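Local coordinates for tudor domain-containing protein 1 (Mus musculus, PDB 4B9W) that acts in the germline piRNA pathway that represses transposable elements, and binds Piwi proteins methylated on arginine through Tudor domains such as the extended one here, at residues C34-D39 with L160-V165; V134-P139 with D189-E194; G173-D178 with P184-D189. All coordinates share one frame; numbering follows the deposited sequence.

Contact 1 (C34-D39 with L160-V165)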
loop_
_atom_site.group_PDB
_atom_site.type_symbol
_atom_site.label_atom_id
_atom_site.label_comp_id
_atom_site.label_asym_id
_atom_site.label_seq_id
_atom_site.Cartn_x
_atom_site.Cartn_y
_atom_site.Cartn_z
ATOM N N CYS A 34 -14.395 8.835 -0.813
ATOM C CA CYS A 34 -15.582 9.649 -1.045
ATOM C C CYS A 34 -15.301 11.113 -0.801
ATOM O O CYS A 34 -14.515 11.466 0.079
ATOM C CB CYS A 34 -16.725 9.233 -0.113
ATOM S SG CYS A 34 -17.453 7.601 -0.417
ATOM N N HIS A 35 -15.951 11.957 -1.594
ATOM C CA HIS A 35 -16.193 13.322 -1.211
ATOM C C HIS A 35 -17.471 13.367 -0.412
ATOM O O HIS A 35 -18.519 12.902 -0.877
ATOM C CB HIS A 35 -16.330 14.205 -2.426
ATOM C CG HIS A 35 -15.065 14.350 -3.215
ATOM N ND1 HIS A 35 -15.059 14.471 -4.563
ATOM C CD2 HIS A 35 -13.746 14.388 -2.808
ATOM C CE1 HIS A 35 -13.797 14.592 -4.995
ATOM N NE2 HIS A 35 -12.984 14.534 -3.917
ATOM N N PHE A 36 -17.380 13.908 0.806
ATOM C CA PHE A 36 -18.533 14.135 1.667
ATOM C C PHE A 36 -19.102 15.542 1.407
ATOM O O PHE A 36 -18.386 16.557 1.508
ATOM C CB PHE A 36 -18.151 13.888 3.127
ATOM C CG PHE A 36 -17.937 12.425 3.443
ATOM C CD1 PHE A 36 -16.830 11.750 2.973
ATOM C CD2 PHE A 36 -18.872 11.719 4.179
ATOM C CE1 PHE A 36 -16.632 10.412 3.269
ATOM C CE2 PHE A 36 -18.695 10.374 4.477
ATOM C CZ PHE A 36 -17.578 9.716 4.018
ATOM N N LEU A 37 -20.363 15.592 0.994
ATOM C CA LEU A 37 -20.956 16.831 0.504
ATOM C C LEU A 37 -21.557 17.598 1.663
ATOM O O LEU A 37 -22.783 17.615 1.868
ATOM C CB LEU A 37 -21.998 16.564 -0.590
ATOM C CG LEU A 37 -21.616 15.639 -1.750
ATOM C CD1 LEU A 37 -22.814 15.436 -2.676
ATOM C CD2 LEU A 37 -20.412 16.150 -2.525
ATOM N N LYS A 38 -20.674 18.191 2.457
ATOM C CA LYS A 38 -21.070 19.069 3.549
ATOM C C LYS A 38 -20.145 20.282 3.574
ATOM O O LYS A 38 -19.117 20.305 2.888
ATOM C CB LYS A 38 -21.069 18.332 4.895
ATOM C CG LYS A 38 -19.765 17.676 5.321
ATOM C CD LYS A 38 -19.869 17.187 6.766
ATOM C CE LYS A 38 -18.503 16.804 7.332
ATOM N NZ LYS A 38 -18.530 16.587 8.809
ATOM N N ASP A 39 -20.538 21.296 4.331
ATOM C CA ASP A 39 -19.717 22.491 4.523
ATOM C C ASP A 39 -19.208 23.116 3.215
ATOM O O ASP A 39 -18.110 23.668 3.196
ATOM C CB ASP A 39 -18.522 22.145 5.430
ATOM C CG ASP A 39 -18.955 21.588 6.777
ATOM O OD1 ASP A 39 -19.957 22.101 7.320
ATOM O OD2 ASP A 39 -18.305 20.641 7.291
ATOM N N LEU A 160 -24.988 9.179 -3.035
ATOM C CA LEU A 160 -25.572 8.257 -2.049
ATOM C C LEU A 160 -25.581 8.877 -0.661
ATOM O O LEU A 160 -24.793 9.783 -0.385
ATOM C CB LEU A 160 -24.789 6.918 -2.018
ATOM C CG LEU A 160 -24.585 6.188 -3.354
ATOM C CD1 LEU A 160 -23.184 6.383 -3.910
ATOM C CD2 LEU A 160 -24.842 4.697 -3.220
ATOM N N GLN A 161 -26.474 8.401 0.201
ATOM C CA GLN A 161 -26.425 8.700 1.635
ATOM C C GLN A 161 -25.405 7.810 2.361
ATOM O O GLN A 161 -25.471 6.577 2.298
ATOM C CB GLN A 161 -27.815 8.500 2.273
ATOM C CG GLN A 161 -27.843 8.638 3.784
ATOM C CD GLN A 161 -29.242 8.492 4.351
ATOM O OE1 GLN A 161 -29.715 7.382 4.572
ATOM N NE2 GLN A 161 -29.913 9.615 4.577
ATOM N N ALA A 162 -24.479 8.428 3.074
ATOM C CA ALA A 162 -23.526 7.674 3.889
ATOM C C ALA A 162 -23.848 7.925 5.344
ATOM O O ALA A 162 -24.054 9.067 5.759
ATOM C CB ALA A 162 -22.087 8.079 3.585
ATOM N N ARG A 163 -23.906 6.846 6.105
ATOM C CA ARG A 163 -23.982 6.929 7.539
ATOM C C ARG A 163 -22.639 6.459 8.105
ATOM O O ARG A 163 -22.180 5.357 7.836
ATOM C CB ARG A 163 -25.126 6.091 8.079
ATOM C CG ARG A 163 -25.393 6.373 9.535
ATOM C CD ARG A 163 -26.733 5.814 9.977
ATOM N NE ARG A 163 -26.688 4.376 10.101
ATOM C CZ ARG A 163 -26.104 3.715 11.101
ATOM N NH1 ARG A 163 -25.474 4.367 12.079
ATOM N NH2 ARG A 163 -26.129 2.381 11.126
ATOM N N VAL A 164 -22.001 7.336 8.855
ATOM C CA VAL A 164 -20.667 7.102 9.384
ATOM C C VAL A 164 -20.832 6.205 10.631
ATOM O O VAL A 164 -21.160 6.687 11.678
ATOM C CB VAL A 164 -19.975 8.474 9.683
ATOM C CG1 VAL A 164 -18.566 8.301 10.225
ATOM C CG2 VAL A 164 -19.939 9.358 8.435
ATOM N N VAL A 165 -20.631 4.899 10.507
ATOM C CA VAL A 165 -20.901 3.955 11.615
ATOM C C VAL A 165 -19.693 3.822 12.546
ATOM O O VAL A 165 -19.850 3.723 13.767
ATOM C CB VAL A 165 -21.311 2.551 11.075
ATOM C CG1 VAL A 165 -21.479 1.520 12.195
ATOM C CG2 VAL A 165 -22.591 2.655 10.254
#

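Contact 2 (V134-P139 with D189-E194)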
loop_
_atom_site.group_PDB
_atom_site.type_symbol
_atom_site.label_atom_id
_atom_site.label_comp_id
_atom_site.label_asym_id
_atom_site.label_seq_id
_atom_site.Cartn_x
_atom_site.Cartn_y
_atom_site.Cartn_z
ATOM N N VAL A 134 -19.440 -1.302 5.985
ATOM C CA VAL A 134 -19.449 -2.096 7.207
ATOM C C VAL A 134 -20.250 -3.383 6.998
ATOM O O VAL A 134 -21.048 -3.498 6.061
ATOM C CB VAL A 134 -19.980 -1.317 8.414
ATOM C CG1 VAL A 134 -19.044 -0.154 8.726
ATOM C CG2 VAL A 134 -21.416 -0.866 8.177
ATOM N N ASP A 135 -19.996 -4.337 7.878
ATOM C CA ASP A 135 -20.801 -5.559 8.027
ATOM C C ASP A 135 -20.660 -6.554 6.855
ATOM O O ASP A 135 -21.514 -7.435 6.683
ATOM C CB ASP A 135 -22.297 -5.245 8.281
ATOM C CG ASP A 135 -22.546 -4.401 9.554
ATOM O OD1 ASP A 135 -21.650 -4.280 10.420
ATOM O OD2 ASP A 135 -23.663 -3.860 9.665
ATOM N N ILE A 136 -19.563 -6.445 6.102
ATOM C CA ILE A 136 -19.207 -7.435 5.066
ATOM C C ILE A 136 -17.713 -7.798 5.048
ATOM O O ILE A 136 -16.884 -7.101 5.603
ATOM C CB ILE A 136 -19.603 -6.948 3.661
ATOM C CG1 ILE A 136 -18.884 -5.623 3.331
ATOM C CG2 ILE A 136 -21.118 -6.802 3.546
ATOM C CD1 ILE A 136 -18.758 -5.353 1.856
ATOM N N GLN A 137 -17.399 -8.909 4.397
ATOM C CA GLN A 137 -16.031 -9.418 4.274
ATOM C C GLN A 137 -15.942 -10.262 2.985
ATOM O O GLN A 137 -16.960 -10.770 2.511
ATOM C CB GLN A 137 -15.680 -10.279 5.506
ATOM C CG GLN A 137 -16.560 -11.529 5.675
ATOM C CD GLN A 137 -16.227 -12.315 6.932
ATOM O OE1 GLN A 137 -15.060 -12.458 7.288
ATOM N NE2 GLN A 137 -17.255 -12.815 7.621
ATOM N N PRO A 138 -14.737 -10.405 2.404
ATOM C CA PRO A 138 -14.601 -11.249 1.201
ATOM C C PRO A 138 -14.901 -12.721 1.490
ATOM O O PRO A 138 -14.648 -13.176 2.593
ATOM C CB PRO A 138 -13.128 -11.079 0.802
ATOM C CG PRO A 138 -12.444 -10.429 1.965
ATOM C CD PRO A 138 -13.483 -9.707 2.755
ATOM N N PRO A 139 -15.476 -13.453 0.524
ATOM C CA PRO A 139 -15.756 -14.885 0.756
ATOM C C PRO A 139 -14.510 -15.680 1.129
ATOM O O PRO A 139 -14.551 -16.479 2.055
ATOM C CB PRO A 139 -16.321 -15.361 -0.582
ATOM C CG PRO A 139 -16.900 -14.138 -1.205
ATOM C CD PRO A 139 -16.053 -12.980 -0.748
ATOM N N ASP A 189 -26.502 -4.868 1.079
ATOM C CA ASP A 189 -27.566 -5.821 0.773
ATOM C C ASP A 189 -27.372 -6.427 -0.578
ATOM O O ASP A 189 -27.470 -7.640 -0.739
ATOM C CB ASP A 189 -28.962 -5.169 0.778
ATOM C CG ASP A 189 -30.091 -6.201 0.585
ATOM O OD1 ASP A 189 -30.304 -7.044 1.485
ATOM O OD2 ASP A 189 -30.756 -6.184 -0.480
ATOM N N VAL A 190 -27.125 -5.562 -1.556
ATOM C CA VAL A 190 -26.909 -5.976 -2.932
ATOM C C VAL A 190 -25.791 -6.986 -3.005
ATOM O O VAL A 190 -25.982 -8.078 -3.552
ATOM C CB VAL A 190 -26.554 -4.780 -3.834
ATOM C CG1 VAL A 190 -26.316 -5.231 -5.261
ATOM C CG2 VAL A 190 -27.649 -3.703 -3.754
ATOM N N LEU A 191 -24.629 -6.632 -2.447
ATOM C CA LEU A 191 -23.444 -7.504 -2.496
ATOM C C LEU A 191 -23.617 -8.828 -1.732
ATOM O O LEU A 191 -23.070 -9.861 -2.138
ATOM C CB LEU A 191 -22.212 -6.762 -1.963
ATOM C CG LEU A 191 -21.764 -5.483 -2.696
ATOM C CD1 LEU A 191 -20.410 -5.009 -2.164
ATOM C CD2 LEU A 191 -21.707 -5.664 -4.203
ATOM N N ILE A 192 -24.354 -8.798 -0.620
ATOM C CA ILE A 192 -24.599 -10.019 0.154
ATOM C C ILE A 192 -25.574 -10.913 -0.603
ATOM O O ILE A 192 -25.297 -12.078 -0.833
ATOM C CB ILE A 192 -25.146 -9.723 1.565
ATOM C CG1 ILE A 192 -24.134 -8.888 2.363
ATOM C CG2 ILE A 192 -25.466 -11.038 2.288
ATOM C CD1 ILE A 192 -24.710 -8.173 3.552
ATOM N N ARG A 193 -26.707 -10.334 -0.998
ATOM C CA ARG A 193 -27.749 -11.049 -1.732
ATOM C C ARG A 193 -27.171 -11.760 -2.953
ATOM O O ARG A 193 -27.525 -12.901 -3.238
ATOM C CB ARG A 193 -28.857 -10.083 -2.185
ATOM C CG ARG A 193 -30.233 -10.702 -2.181
ATOM C CD ARG A 193 -31.165 -10.110 -3.236
ATOM N NE ARG A 193 -32.164 -11.096 -3.684
ATOM C CZ ARG A 193 -33.140 -10.861 -4.566
ATOM N NH1 ARG A 193 -33.291 -9.662 -5.123
ATOM N NH2 ARG A 193 -33.983 -11.836 -4.893
ATOM N N GLU A 194 -26.280 -11.073 -3.668
ATOM C CA GLU A 194 -25.714 -11.592 -4.911
ATOM C C GLU A 194 -24.572 -12.585 -4.679
ATOM O O GLU A 194 -23.963 -13.048 -5.638
ATOM C CB GLU A 194 -25.178 -10.449 -5.760
ATOM C CG GLU A 194 -26.181 -9.337 -6.029
ATOM C CD GLU A 194 -26.614 -9.251 -7.463
ATOM O OE1 GLU A 194 -26.705 -10.315 -8.109
ATOM O OE2 GLU A 194 -26.866 -8.125 -7.926
#

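Contact 3 (G173-D178 with P184-D189)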
loop_
_atom_site.group_PDB
_atom_site.type_symbol
_atom_site.label_atom_id
_atom_site.label_comp_id
_atom_site.label_asym_id
_atom_site.label_seq_id
_atom_site.Cartn_x
_atom_site.Cartn_y
_atom_site.Cartn_z
ATOM N N GLY A 173 -15.716 3.564 8.367
ATOM C CA GLY A 173 -16.614 2.489 7.949
ATOM C C GLY A 173 -18.019 3.063 7.792
ATOM O O GLY A 173 -18.542 3.693 8.711
ATOM N N VAL A 174 -18.627 2.863 6.631
ATOM C CA VAL A 174 -19.919 3.478 6.315
ATOM C C VAL A 174 -20.940 2.459 5.853
ATOM O O VAL A 174 -20.594 1.386 5.346
ATOM C CB VAL A 174 -19.805 4.539 5.191
ATOM C CG1 VAL A 174 -18.932 5.704 5.635
ATOM C CG2 VAL A 174 -19.269 3.896 3.908
ATOM N N GLU A 175 -22.205 2.810 6.065
ATOM C CA GLU A 175 -23.333 2.174 5.419
ATOM C C GLU A 175 -23.776 3.147 4.327
ATOM O O GLU A 175 -23.954 4.352 4.596
ATOM C CB GLU A 175 -24.434 1.948 6.461
ATOM C CG GLU A 175 -25.666 1.210 5.981
ATOM C CD GLU A 175 -26.894 1.527 6.840
ATOM O OE1 GLU A 175 -27.326 2.721 6.925
ATOM O OE2 GLU A 175 -27.442 0.571 7.425
ATOM N N LEU A 176 -23.904 2.639 3.101
ATOM C CA LEU A 176 -24.230 3.441 1.906
ATOM C C LEU A 176 -25.626 3.084 1.409
ATOM O O LEU A 176 -25.951 1.898 1.223
ATOM C CB LEU A 176 -23.247 3.166 0.767
ATOM C CG LEU A 176 -21.843 3.777 0.776
ATOM C CD1 LEU A 176 -21.189 3.567 -0.586
ATOM C CD2 LEU A 176 -21.863 5.261 1.116
ATOM N N THR A 177 -26.449 4.098 1.203
ATOM C CA THR A 177 -27.771 3.870 0.685
ATOM C C THR A 177 -28.021 4.778 -0.500
ATOM O O THR A 177 -27.745 5.980 -0.467
ATOM C CB THR A 177 -28.858 4.088 1.773
ATOM O OG1 THR A 177 -28.479 3.411 2.974
ATOM C CG2 THR A 177 -30.202 3.578 1.306
ATOM N N ASP A 178 -28.557 4.171 -1.541
ATOM C CA ASP A 178 -29.015 4.858 -2.735
ATOM C C ASP A 178 -30.480 5.326 -2.545
ATOM O O ASP A 178 -31.385 4.523 -2.416
ATOM C CB ASP A 178 -28.862 3.884 -3.899
ATOM C CG ASP A 178 -29.375 4.422 -5.219
ATOM O OD1 ASP A 178 -29.835 5.579 -5.297
ATOM O OD2 ASP A 178 -29.319 3.649 -6.197
ATOM N N PRO A 184 -35.334 2.694 -1.197
ATOM C CA PRO A 184 -33.947 2.779 -0.782
ATOM C C PRO A 184 -33.188 1.476 -1.045
ATOM O O PRO A 184 -33.752 0.383 -0.942
ATOM C CB PRO A 184 -34.019 3.125 0.707
ATOM C CG PRO A 184 -35.441 3.100 1.103
ATOM C CD PRO A 184 -36.274 2.713 -0.072
ATOM N N LYS A 185 -31.933 1.595 -1.465
ATOM C CA LYS A 185 -31.107 0.424 -1.787
ATOM C C LYS A 185 -29.825 0.541 -0.968
ATOM O O LYS A 185 -29.036 1.481 -1.138
ATOM C CB LYS A 185 -30.852 0.340 -3.311
ATOM C CG LYS A 185 -32.140 0.548 -4.144
ATOM C CD LYS A 185 -32.011 1.053 -5.601
ATOM C CE LYS A 185 -32.423 2.531 -5.925
ATOM N NZ LYS A 185 -32.985 3.515 -4.911
ATOM N N ILE A 186 -29.664 -0.375 -0.015
ATOM C CA ILE A 186 -28.465 -0.429 0.815
ATOM C C ILE A 186 -27.458 -1.294 0.081
ATOM O O ILE A 186 -27.716 -2.499 -0.192
ATOM C CB ILE A 186 -28.745 -1.004 2.213
ATOM C CG1 ILE A 186 -29.858 -0.199 2.899
ATOM C CG2 ILE A 186 -27.456 -1.002 3.055
ATOM C CD1 ILE A 186 -30.070 -0.508 4.374
ATOM N N ILE A 187 -26.311 -0.696 -0.232
ATOM C CA ILE A 187 -25.409 -1.290 -1.193
ATOM C C ILE A 187 -24.914 -2.665 -0.699
ATOM O O ILE A 187 -24.915 -3.651 -1.461
ATOM C CB ILE A 187 -24.256 -0.322 -1.541
ATOM C CG1 ILE A 187 -24.792 1.063 -2.002
ATOM C CG2 ILE A 187 -23.342 -0.941 -2.587
ATOM C CD1 ILE A 187 -25.868 1.026 -3.063
ATOM N N SER A 188 -24.566 -2.763 0.584
ATOM C CA SER A 188 -24.180 -4.062 1.185
ATOM C C SER A 188 -25.214 -5.188 0.942
ATOM O O SER A 188 -24.843 -6.322 0.620
ATOM C CB SER A 188 -23.902 -3.905 2.693
ATOM O OG SER A 188 -25.090 -3.602 3.431
ATOM N N ASP A 189 -26.502 -4.868 1.079
ATOM C CA ASP A 189 -27.566 -5.821 0.773
ATOM C C ASP A 189 -27.372 -6.427 -0.578
ATOM O O ASP A 189 -27.470 -7.640 -0.739
ATOM C CB ASP A 189 -28.962 -5.169 0.778
ATOM C CG ASP A 189 -30.091 -6.201 0.585
ATOM O OD1 ASP A 189 -30.304 -7.044 1.485
ATOM O OD2 ASP A 189 -30.756 -6.184 -0.480
HETATM O O HOH W 1 -24.085 -0.319 2.351
#

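Contact 1 (C34-D39 with L160-V165)
Phe36 of strand 31-36 meets Ala162 and Val164 of strand 160-168 inside the curled mixed sheet that forms the staphylococcal nuclease-like, OB-fold part of this extended Tudor domain. The two strands are not neighbours in the sheet: strand 18-26 pairs with both. The separation of 8.5 Å between Phe36 CA and Ala162 CA, the nearest across the contact, leaves the segments joined by side chains, and no hydrogen bond passes between them.

The apolar contact rests on one ring corner. Phe36 CE2 approaches Ala162 CB at 4.2 Å, and the same CE2 lies 4.3 Å from Val164 CG2, so a single aromatic carbon touches two residues that alternate with Arg163 along the strand. Both methyls reach the ring obliquely. The first torsion, chi1 -72°, sets CG beside the backbone N of Phe36 and brings CE2 to strand 160-168. On that strand the alternation is plain: Ala162 and Val164 direct CB toward the phenyl ring, whereas Arg163 between them turns away. Only 89 Å² is buried, since much of the ring's packing is with other residues: Val19 and Val21 of strand 18-26, Met129 and Cys131 of strand 129-133, and the ring of Phe13, inclined to it by about 60°.

Polar and charged groups lie off this core. Arg163 NH1 forms a salt bridge with Asp16 OD1, while Lys38 NZ pairs with Glu17 OE2. After Phe36 the chain bends through an inverse gamma turn centred on Leu37. A weak hydrogen bond closes that turn, from Lys38 N to Phe36 O at 3.0 Å.

Contact 2 (V134-P139 with D189-E194)
This is a purely apolar strand-to-helix contact at the C-terminal side of the OB-fold part of the extended Tudor domain, where Ile136 of the short strand 136-137 packs against Leu191 and Ile192 of helix 187-193. Strand 136-137 pairs antiparallel with strand 198-199, so the contact ties this small two-stranded sheet to the helix that precedes its second strand. No hydrogen bond links the two segments, and they bury 117 Å² between them.

Ile136 works with both of its branches. Its CG2 methyl takes the closer approach, at 3.8 Å from Ile192 CD1, with Ile192 CG1 almost as near; the two isoleucines meet at a slant. The other branch, CG1 with CD1, stands between the backbone N and the carbonyl carbon (chi1 60°), the less roomy place for it. That leaves CG2 beside the backbone N and facing Ile192, with CD1 directed to the neighbouring leucine. Trp143 and Val197 also touch Ile136, and Val197 reaches Leu191 as well. On the Leu191 side the approach is looser, Ile136 CD1 lying 4.4 Å from Leu191 CD1.

Contact 3 (G173-D178 with P184-D189)
Strand 171-178 and the short strand 185-186 form an antiparallel beta hairpin whose second arm runs straight into helix 187-193, with Ile186 as the N-cap residue. Asp178 and Lys185 are a hydrogen-bonded pair: Asp178 N gives to Lys185 O at 2.8 Å, and Lys185 N returns a bond to Asp178 O at 3.1 Å. Thr177 and Ile186 are the non-hydrogen-bonded pair. One step on, Ile187 N at the helix start donates to Leu176 O over 3.0 Å in a nearly straight bond (169°). Leu176 N and Ser188 N are both satisfied by one water, each at 3.1 Å.

Asp178 O takes a second donor, Lys185 NZ, which stands above the carbonyl plane. The lysine chain bends at chi3 and chi4 (-107° and -2°), bringing the ammonium round to the turn, where Tyr183 O and Thr181 OG1 also receive it. Its ion pair with Asp178 OD1 is long, 3.8 Å, and that oxygen is hydrogen-bonded with Ser180 OG. Replacing Lys185 by a methionine would probably leave Tyr183 O and Thr181 OG1 without this donor and the Asp178 carboxylate without its nearby positive charge.

Apolar packing backs the bonds: Glu175 CG rests on Ile186 CG2, and Leu176 CB meets Ile187 CG1 at 3.8 Å.

Overall arrangement
All three contacts belong to the OB-fold part of the extended Tudor domain, and contacts 1 and 3 share its mixed sheet, where strands 160-168 and 171-178 are neighbours joined by backbone bonds. Their centres lie about 12 Å apart. Contact 2 is about 10 Å from contact 3 and shares Asp189 and helix 187-193 with it, but sits about 20 Å from contact 1. Along the chain, contact 1 closes before contact 3 opens, contact 3 is nested within the loop closed by contact 2, and contacts 1 and 2 interleave. Segments that come before and after the five-stranded Tudor sheet (71-116) in the sequence thus build one body, continuous from the barrel interior to the C-terminal helix.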